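Phosphatidylinositol-specific phospholipase C (Listeria monocytogenes, PDB 2PLC) belongs to the bacterial phosphatidylinositol-specific phospholipases C, single-chain enzymes of the TIM-barrel superfamily. Local coordinates at residues A[5-10]-A[17-22]; A[10-15]-A[144-149]. All coordinates share one frame; numbering follows the deposited sequence.

Contact 1: residues A[5-10]-A[17-22]; sequences QWMSAL and AALSIP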
loop_
_atom_site.group_PDB
_atom_site.type_symbol
_atom_site.label_atom_id
_atom_site.label_comp_id
_atom_site.label_asym_id
_atom_site.label_seq_id
_atom_site.Cartn_x
_atom_site.Cartn_y
_atom_site.Cartn_z
ATOM N N GLN A 5 14.286 8.591 -3.219
ATOM C CA GLN A 5 15.097 7.796 -2.297
ATOM C C GLN A 5 14.990 8.294 -0.861
ATOM O O GLN A 5 15.987 8.338 -0.146
ATOM C CB GLN A 5 16.567 7.822 -2.726
ATOM C CG GLN A 5 16.823 7.306 -4.133
ATOM C CD GLN A 5 18.296 7.178 -4.456
ATOM O OE1 GLN A 5 19.129 7.916 -3.927
ATOM N NE2 GLN A 5 18.630 6.228 -5.326
ATOM N N TRP A 6 13.779 8.633 -0.426
ATOM C CA TRP A 6 13.582 9.146 0.928
ATOM C C TRP A 6 13.859 8.160 2.059
ATOM O O TRP A 6 14.383 8.556 3.099
ATOM C CB TRP A 6 12.191 9.773 1.091
ATOM C CG TRP A 6 11.016 8.811 1.039
ATOM C CD1 TRP A 6 10.350 8.383 -0.080
ATOM C CD2 TRP A 6 10.314 8.249 2.160
ATOM N NE1 TRP A 6 9.272 7.603 0.277
ATOM C CE2 TRP A 6 9.226 7.504 1.642
ATOM C CE3 TRP A 6 10.494 8.308 3.550
ATOM C CZ2 TRP A 6 8.324 6.825 2.467
ATOM C CZ3 TRP A 6 9.597 7.634 4.369
ATOM C CH2 TRP A 6 8.524 6.902 3.825
ATOM N N MET A 7 13.540 6.883 1.857
ATOM C CA MET A 7 13.764 5.872 2.895
ATOM C C MET A 7 15.236 5.542 3.133
ATOM O O MET A 7 15.606 5.093 4.216
ATOM C CB MET A 7 12.998 4.582 2.584
ATOM C CG MET A 7 11.491 4.754 2.524
ATOM S SD MET A 7 10.654 3.197 2.305
ATOM C CE MET A 7 9.749 3.072 3.814
ATOM N N SER A 8 16.069 5.758 2.122
ATOM C CA SER A 8 17.498 5.480 2.231
ATOM C C SER A 8 18.154 6.382 3.273
ATOM O O SER A 8 19.172 6.022 3.861
ATOM C CB SER A 8 18.182 5.685 0.880
ATOM O OG SER A 8 18.145 7.045 0.495
ATOM N N ALA A 9 17.557 7.551 3.496
ATOM C CA ALA A 9 18.066 8.523 4.458
ATOM C C ALA A 9 17.611 8.259 5.900
ATOM O O ALA A 9 17.883 9.057 6.801
ATOM C CB ALA A 9 17.675 9.929 4.028
ATOM N N LEU A 10 16.922 7.142 6.113
ATOM C CA LEU A 10 16.440 6.777 7.440
ATOM C C LEU A 10 17.380 5.750 8.058
ATOM O O LEU A 10 18.094 5.046 7.344
ATOM C CB LEU A 10 15.017 6.208 7.360
ATOM C CG LEU A 10 13.861 7.153 7.011
ATOM C CD1 LEU A 10 12.577 6.354 6.858
ATOM C CD2 LEU A 10 13.704 8.221 8.083
ATOM N N ALA A 17 7.018 0.067 11.640
ATOM C CA ALA A 17 5.824 0.559 12.337
ATOM C C ALA A 17 5.996 1.958 12.923
ATOM O O ALA A 17 5.019 2.619 13.279
ATOM C CB ALA A 17 5.414 -0.413 13.424
ATOM N N ALA A 18 7.242 2.404 13.017
ATOM C CA ALA A 18 7.556 3.722 13.550
ATOM C C ALA A 18 7.574 4.803 12.466
ATOM O O ALA A 18 7.989 5.936 12.722
ATOM C CB ALA A 18 8.901 3.678 14.250
ATOM N N LEU A 19 7.090 4.469 11.271
ATOM C CA LEU A 19 7.096 5.418 10.156
ATOM C C LEU A 19 5.737 5.933 9.699
ATOM O O LEU A 19 4.693 5.355 10.008
ATOM C CB LEU A 19 7.781 4.788 8.938
ATOM C CG LEU A 19 9.229 4.316 9.025
ATOM C CD1 LEU A 19 9.599 3.592 7.742
ATOM C CD2 LEU A 19 10.143 5.493 9.255
ATOM N N SER A 20 5.781 7.035 8.957
ATOM C CA SER A 20 4.610 7.651 8.344
ATOM C C SER A 20 4.846 7.363 6.858
ATOM O O SER A 20 5.771 7.900 6.244
ATOM C CB SER A 20 4.585 9.154 8.603
ATOM O OG SER A 20 4.455 9.408 9.987
ATOM N N ILE A 21 4.035 6.478 6.294
ATOM C CA ILE A 21 4.211 6.079 4.902
ATOM C C ILE A 21 3.047 6.434 3.988
ATOM O O ILE A 21 1.894 6.177 4.326
ATOM C CB ILE A 21 4.431 4.552 4.832
ATOM C CG1 ILE A 21 5.588 4.152 5.755
ATOM C CG2 ILE A 21 4.693 4.110 3.399
ATOM C CD1 ILE A 21 5.704 2.666 5.991
ATOM N N PRO A 22 3.338 7.057 2.826
ATOM C CA PRO A 22 2.318 7.446 1.841
ATOM C C PRO A 22 2.011 6.210 0.996
ATOM O O PRO A 22 2.931 5.498 0.579
ATOM C CB PRO A 22 3.040 8.486 0.970
ATOM C CG PRO A 22 4.323 8.806 1.709
ATOM C CD PRO A 22 4.665 7.530 2.405
#
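W6 sends the six-membered part of its indole against the start of strand 20-24, where CZ2 lies 3.7 Å from P22 CD and CH2 lies 3.8 Å from S20 O. The W6 and P22 side chains slide past each other in opposite directions, while I21 CG1 sits at the ring edge, near its plane, 4.5 Å from CH2. W6 CG stands between the backbone N and the carbonyl carbon (chi1 68°). M7 CG lies over the centre of one face of the indole, 3.5 Å above its plane. The buried NE1 is satisfied by G57 O. No hydrogen bond joins the two segments; the contact is mostly apolar packing, with the one carbonyl oxygen of S20 against the ring. It joins the N-terminal lead-in to the first strand of a TIM-barrel-type fold: 20-24 lies at one side of a four-stranded parallel sheet, and L19 and I21 are hydrogen-bonded through their backbones to 253-257. Helix 262-269 packs on the same spot, its I269 touching both W6 and P22. L19 meets M7 and L10 with its two methyls. Its CD2 comes tip to tip with L10 CD1 at 3.5 Å, and its CD1 takes M7 CE at 4.0 Å. The methionine chain, extended through chi2, turns at chi3 (116°), which sets CE against that methyl. Outside the contact, the carboxylate of E99 accepts the backbone N-H groups of M7 and S8, one on each oxygen.

Contact 2: residues A[10-15]-A[144-149]; sequences LPDTTN and TLKDVR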
loop_
_atom_site.group_PDB
_atom_site.type_symbol
_atom_site.label_atom_id
_atom_site.label_comp_id
_atom_site.label_asym_id
_atom_site.label_seq_id
_atom_site.Cartn_x
_atom_site.Cartn_y
_atom_site.Cartn_z
ATOM N N LEU A 10 16.922 7.142 6.113
ATOM C CA LEU A 10 16.440 6.777 7.440
ATOM C C LEU A 10 17.380 5.750 8.058
ATOM O O LEU A 10 18.094 5.046 7.344
ATOM C CB LEU A 10 15.017 6.208 7.360
ATOM C CG LEU A 10 13.861 7.153 7.011
ATOM C CD1 LEU A 10 12.577 6.354 6.858
ATOM C CD2 LEU A 10 13.704 8.221 8.083
ATOM N N PRO A 11 17.399 5.659 9.397
ATOM C CA PRO A 11 18.259 4.711 10.109
ATOM C C PRO A 11 17.871 3.259 9.852
ATOM O O PRO A 11 16.686 2.932 9.806
ATOM C CB PRO A 11 18.024 5.074 11.577
ATOM C CG PRO A 11 17.625 6.515 11.527
ATOM C CD PRO A 11 16.701 6.543 10.347
ATOM N N ASP A 12 18.875 2.396 9.702
ATOM C CA ASP A 12 18.655 0.964 9.479
ATOM C C ASP A 12 17.935 0.320 10.657
ATOM O O ASP A 12 17.261 -0.702 10.509
ATOM C CB ASP A 12 19.989 0.242 9.276
ATOM C CG ASP A 12 20.494 0.331 7.855
ATOM O OD1 ASP A 12 20.532 1.445 7.293
ATOM O OD2 ASP A 12 20.860 -0.721 7.297
ATOM N N THR A 13 18.088 0.929 11.829
ATOM C CA THR A 13 17.485 0.432 13.058
ATOM C C THR A 13 16.018 0.818 13.245
ATOM O O THR A 13 15.339 0.257 14.105
ATOM C CB THR A 13 18.288 0.904 14.292
ATOM O OG1 THR A 13 18.323 2.337 14.320
ATOM C CG2 THR A 13 19.719 0.368 14.241
ATOM N N THR A 14 15.532 1.775 12.452
ATOM C CA THR A 14 14.143 2.218 12.554
ATOM C C THR A 14 13.192 1.103 12.150
ATOM O O THR A 14 13.421 0.417 11.156
ATOM C CB THR A 14 13.860 3.442 11.664
ATOM O OG1 THR A 14 14.807 4.476 11.959
ATOM C CG2 THR A 14 12.454 3.975 11.924
ATOM N N ASN A 15 12.145 0.904 12.947
ATOM C CA ASN A 15 11.156 -0.126 12.653
ATOM C C ASN A 15 10.139 0.414 11.649
ATOM O O ASN A 15 9.859 1.612 11.608
ATOM C CB ASN A 15 10.450 -0.584 13.928
ATOM C CG ASN A 15 9.626 -1.839 13.715
ATOM O OD1 ASN A 15 8.435 -1.772 13.431
ATOM N ND2 ASN A 15 10.263 -2.993 13.845
ATOM N N THR A 144 12.738 -4.221 10.687
ATOM C CA THR A 144 13.389 -2.922 10.678
ATOM C C THR A 144 13.846 -2.671 9.247
ATOM O O THR A 144 13.874 -3.594 8.431
ATOM C CB THR A 144 14.613 -2.881 11.632
ATOM O OG1 THR A 144 15.604 -3.823 11.204
ATOM C CG2 THR A 144 14.186 -3.228 13.045
ATOM N N LEU A 145 14.195 -1.427 8.944
ATOM C CA LEU A 145 14.641 -1.065 7.606
ATOM C C LEU A 145 15.855 -1.861 7.150
ATOM O O LEU A 145 16.083 -2.025 5.951
ATOM C CB LEU A 145 14.954 0.427 7.535
ATOM C CG LEU A 145 13.780 1.400 7.502
ATOM C CD1 LEU A 145 14.314 2.805 7.388
ATOM C CD2 LEU A 145 12.895 1.097 6.311
ATOM N N LYS A 146 16.628 -2.362 8.104
ATOM C CA LYS A 146 17.818 -3.129 7.779
ATOM C C LYS A 146 17.432 -4.407 7.035
ATOM O O LYS A 146 17.996 -4.711 5.981
ATOM C CB LYS A 146 18.601 -3.447 9.058
ATOM C CG LYS A 146 20.084 -3.731 8.845
ATOM C CD LYS A 146 20.365 -5.219 8.647
ATOM C CE LYS A 146 20.704 -5.931 9.963
ATOM N NZ LYS A 146 19.639 -5.847 11.012
ATOM N N ASP A 147 16.419 -5.103 7.547
ATOM C CA ASP A 147 15.942 -6.363 6.968
ATOM C C ASP A 147 15.169 -6.258 5.649
ATOM O O ASP A 147 15.070 -7.239 4.907
ATOM C CB ASP A 147 15.073 -7.107 7.988
ATOM C CG ASP A 147 15.786 -7.334 9.310
ATOM O OD1 ASP A 147 16.865 -7.964 9.305
ATOM O OD2 ASP A 147 15.264 -6.877 10.352
ATOM N N VAL A 148 14.617 -5.080 5.367
ATOM C CA VAL A 148 13.832 -4.870 4.153
ATOM C C VAL A 148 14.464 -3.937 3.117
ATOM O O VAL A 148 13.770 -3.444 2.231
ATOM C CB VAL A 148 12.404 -4.352 4.491
ATOM C CG1 VAL A 148 11.593 -5.431 5.190
ATOM C CG2 VAL A 148 12.481 -3.106 5.363
ATOM N N ARG A 149 15.768 -3.693 3.212
ATOM C CA ARG A 149 16.427 -2.819 2.239
ATOM C C ARG A 149 16.338 -3.422 0.829
ATOM O O ARG A 149 16.716 -4.580 0.609
ATOM C CB ARG A 149 17.895 -2.576 2.614
ATOM C CG ARG A 149 18.121 -1.701 3.843
ATOM C CD ARG A 149 17.575 -0.288 3.671
ATOM N NE ARG A 149 17.982 0.586 4.772
ATOM C CZ ARG A 149 17.516 1.816 4.987
ATOM N NH1 ARG A 149 16.610 2.350 4.179
ATOM N NH2 ARG A 149 17.960 2.521 6.017
#
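R149 and D12 form the charged part of the contact, at the protein surface. R149 NH2 donates to D12 OD1 at 3.1 Å, a salt bridge with a fairly straight N-H...O angle of 158°, and also to the carbonyl O of L10 at 2.9 Å, more bent. Both acceptors lie close to the guanidinium plane, yet D12 OD1 is met from above its carboxylate plane, the two planes standing 57° apart. The arginine chain bends at chi2, and L145 CB lies over the centre of one guanidinium face. NH1 is held outside the segments, K98 O among its partners, and bonds on both terminal nitrogens should fix the rotation of the group.

Backbone bonds tie the loops together. L145 N gives T14 O a bond of 3.0 Å, and T144 CA adds a CA-H...O contact to the same oxygen. N15 and T144 form a single beta bridge. K146 N reaches D12 O at 3.0 Å, a weak bond. P11 to T14 is a type I turn, closed by T14 N to P11 O.

L145 CD1 packs 3.5 Å from L10 CB, tighter than usual, and also lies against the carbonyl oxygen P11 O at 3.4 Å. The K146 side chain crosses D12 at about a right angle, CG 3.5 Å from D12 OD2. N15 likewise crosses T144 at about a right angle, ND2 against CG2, and gives ND2 to I142 O.

The contact thus joins the loop ahead of strand 20-24 to the loop between strands 132-134 and 152-157, with L145 also touching L16 and V148 lying on T100, next to strand 101-107.

Overall arrangement
Contacts 1 and 2 share L10 and lie on the same side of the molecule, their centres about 9 Å apart. R149 links them most directly: its NH1 is 2.9 Å from M7 O, a probable hydrogen bond between the surface contact and the buried one. Packing completes the join, with L19 CD2 3.8 Å from T14 CG2. Contact 1 closes a short loop, whereas contact 2 brings in a loop 129 residues further on. Both lie near the N-terminal ends of barrel strands, 20-24 and 152-157; TIM-barrel active sites lie at the C-terminal ends, which is consistent with a structural place for both contacts.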